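Local coordinates for putative translational inhibitor protein (Yersinia pestis, PDB 5V4D) that is of unknown function but belongs to the Rid (YjgF/YER057c/UK114) family and is probably an enamine/imine deaminase, at the interface of chains A and B. Coordinates in Å, arbitrary orientation; residue numbers count along the deposited sequence, not the author numbering. Chains: chain A/B, Putative translational inhibitor protein.

The interface of chains A and B. Residues chain A 33, 80, 121, 123; chain B 76, 106-109.
Strands 74-81 and 120-127 of chain A, with the loop at A:Gly33, meet strands 105-110 and 74-81 of chain B, residues A:Glu123, A:Glu121 and A:Phe80 facing B:Lys76, B:Ser107 and B:Val109. In the Rid (YjgF/YER057c/UK114) family, three subunits pack their sheets round a central barrel-like core and the active sites lie in the clefts between neighbours; the three copies of the deposited assembly fit this pattern. B:Arg106 is the conserved Rid arginine, whose guanidinium pairs with the substrate carboxylate in the family; here its backbone O makes the contact, in a weak, bent bond from A:Gly33 N at 3.1 Å. Glycine, lacking a side chain, probably lets the loop come close.

The long chains of A:Glu123 and B:Lys76 come from opposite directions and span the gap, with methylene CE of B:Lys76 3.6 Å from A:Glu123 CD. The ammonium NZ forms a salt bridge with OE1 at 2.8 Å, from 71° above the carboxylate plane. B:Ser107 OG, between its backbone N and carbonyl carbon (chi1 65°), donates to the same OE1 nearly along its C-O axis; the 2.5 Å distance deserves caution, since this serine is poorly ordered. So short a side chain can probably donate without crowding NZ, and both donors would help to fix the carboxylate.

A:Glu121, probably the conserved cleft glutamate, extends towards the neighbour's arginine strand. Its OE2 lies 3.3 Å from B:Thr108 O, a contact rather than a bond, which a water might ease. Beside it B:Val109 crosses A:Phe80 at about a right angle; CG1, anti to the carbonyl carbon (chi1 -55°), lies over the ring centre, 3.7 Å from the centroid. Branched valine and flat phenylalanine suit this greasy spot beside the carboxylates.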
ATOM      1  N   GLY A  33       2.765   9.355  -1.944  1.00 13.97           N
ATOM      2  CA  GLY A  33       3.730   9.348  -0.863  1.00 15.17           C
ATOM      3  C   GLY A  33       4.565  10.617  -0.840  1.00 14.46           C
ATOM      4  O   GLY A  33       5.087  11.052  -1.886  1.00 18.00           O
ATOM      5  N   PHE A  80       6.986   4.194   5.047  1.00 12.85           N
ATOM      6  CA  PHE A  80       8.138   3.504   4.440  1.00 12.50           C
ATOM      7  C   PHE A  80       9.374   4.143   5.045  1.00 12.65           C
ATOM      8  O   PHE A  80       9.574   5.360   4.923  1.00 14.89           O
ATOM      9  CB  PHE A  80       8.139   3.655   2.914  1.00 16.16           C
ATOM     10  CG  PHE A  80       6.874   3.164   2.226  1.00 16.17           C
ATOM     11  CD1 PHE A  80       6.624   1.818   2.032  1.00 16.98           C
ATOM     12  CD2 PHE A  80       5.994   4.074   1.706  1.00 16.54           C
ATOM     13  CE1 PHE A  80       5.472   1.396   1.317  1.00 16.32           C
ATOM     14  CE2 PHE A  80       4.849   3.629   1.011  1.00 17.59           C
ATOM     15  CZ  PHE A  80       4.612   2.336   0.834  1.00 16.07           C
ATOM     16  N   GLU A 121       9.157   8.018   3.904  1.00 14.58           N
ATOM     17  CA  GLU A 121       8.118   8.436   2.963  1.00 13.06           C
ATOM     18  C   GLU A 121       6.786   8.048   3.562  1.00 16.17           C
ATOM     19  O   GLU A 121       6.649   6.918   4.038  1.00 17.74           O
ATOM     20  CB  GLU A 121       8.306   7.768   1.586  1.00 14.59           C
ATOM     21  CG  GLU A 121       7.282   8.257   0.557  1.00 16.93           C
ATOM     22  CD  GLU A 121       7.444   7.594  -0.799  1.00 30.80           C
ATOM     23  OE1 GLU A 121       6.448   7.368  -1.524  1.00 26.47           O
ATOM     24  OE2 GLU A 121       8.583   7.183  -1.107  1.00 25.09           O
ATOM     25  N   GLU A 123       2.597   7.844   3.001  1.00 15.05           N
ATOM     26  CA  GLU A 123       1.460   7.868   2.093  1.00 14.43           C
ATOM     27  C   GLU A 123       0.179   7.860   2.911  1.00 15.88           C
ATOM     28  O   GLU A 123       0.084   7.121   3.897  1.00 16.72           O
ATOM     29  CB  GLU A 123       1.551   6.623   1.208  1.00 18.72           C
ATOM     30  CG  GLU A 123       0.428   6.352   0.306  1.00 28.49           C
ATOM     31  CD  GLU A 123       0.689   4.986  -0.363  1.00 28.15           C
ATOM     32  OE1 GLU A 123       1.465   4.973  -1.297  1.00 25.57           O
ATOM     33  OE2 GLU A 123       0.204   3.942   0.124  1.00 37.96           O
TER
ATOM     34  N   LYS B  76      -4.615   5.855  -8.165  1.00 14.88           N
ATOM     35  CA  LYS B  76      -3.439   5.668  -7.328  1.00 17.20           C
ATOM     36  C   LYS B  76      -2.687   4.451  -7.829  1.00 18.35           C
ATOM     37  O   LYS B  76      -3.300   3.413  -8.080  1.00 18.45           O
ATOM     38  CB  LYS B  76      -3.854   5.458  -5.859  1.00 16.79           C
ATOM     39  CG  LYS B  76      -2.725   5.040  -4.893  1.00 17.55           C
ATOM     40  CD  LYS B  76      -1.759   6.222  -4.717  1.00 17.99           C
ATOM     41  CE  LYS B  76      -0.760   5.973  -3.549  1.00 19.54           C
ATOM     42  NZ  LYS B  76      -0.088   4.672  -3.656  1.00 23.97           N
ATOM     43  N   ARG B 106       0.724   8.528  -6.587  1.00 16.55           N
ATOM     44  CA  ARG B 106       1.728   7.474  -6.716  1.00 16.52           C
ATOM     45  C   ARG B 106       2.639   7.442  -5.504  1.00 16.38           C
ATOM     46  O   ARG B 106       2.909   8.466  -4.871  1.00 16.21           O
ATOM     47  CB  ARG B 106       2.577   7.683  -7.953  1.00 20.91           C
ATOM     48  CG  ARG B 106       3.310   6.393  -8.382  1.00 21.56           C
ATOM     49  CD  ARG B 106       3.942   6.596  -9.743  1.00 23.98           C
ATOM     50  NE  ARG B 106       5.146   7.388  -9.582  1.00 22.88           N
ATOM     51  CZ  ARG B 106       6.041   7.608 -10.546  1.00 35.44           C
ATOM     52  NH1 ARG B 106       5.841   7.143 -11.785  1.00 27.39           N
ATOM     53  NH2 ARG B 106       7.126   8.327 -10.268  1.00 40.48           N
ATOM     54  N   SER B 107       3.137   6.264  -5.217  1.00 15.93           N
ATOM     55  CA  SER B 107       4.302   6.111  -4.362  1.00 13.45           C
ATOM     56  C   SER B 107       5.262   5.122  -5.020  1.00 17.76           C
ATOM     57  O   SER B 107       4.826   4.188  -5.698  1.00 15.61           O
ATOM     58  CB  SER B 107       3.873   5.714  -2.970  1.00 27.26           C
ATOM     59  OG  SER B 107       3.255   4.434  -2.945  1.00 52.51           O
ATOM     60  N   THR B 108       6.569   5.385  -4.863  1.00 16.06           N
ATOM     61  CA  THR B 108       7.636   4.573  -5.448  1.00 16.46           C
ATOM     62  C   THR B 108       8.598   4.260  -4.323  1.00 16.89           C
ATOM     63  O   THR B 108       9.040   5.172  -3.625  1.00 18.79           O
ATOM     64  CB  THR B 108       8.389   5.296  -6.577  1.00 19.62           C
ATOM     65  OG1 THR B 108       7.485   5.609  -7.641  1.00 21.52           O
ATOM     66  CG2 THR B 108       9.532   4.419  -7.131  1.00 22.09           C
ATOM     67  N   VAL B 109       8.923   2.973  -4.120  1.00 14.02           N
ATOM     68  CA  VAL B 109       9.870   2.599  -3.078  1.00 13.78           C
ATOM     69  C   VAL B 109      10.725   1.451  -3.600  1.00 13.99           C
ATOM     70  O   VAL B 109      10.280   0.653  -4.436  1.00 15.63           O
ATOM     71  CB  VAL B 109       9.186   2.183  -1.759  1.00 14.67           C
ATOM     72  CG1 VAL B 109       8.224   3.269  -1.235  1.00 15.71           C
ATOM     73  CG2 VAL B 109       8.411   0.879  -1.917  1.00 17.91           C
TER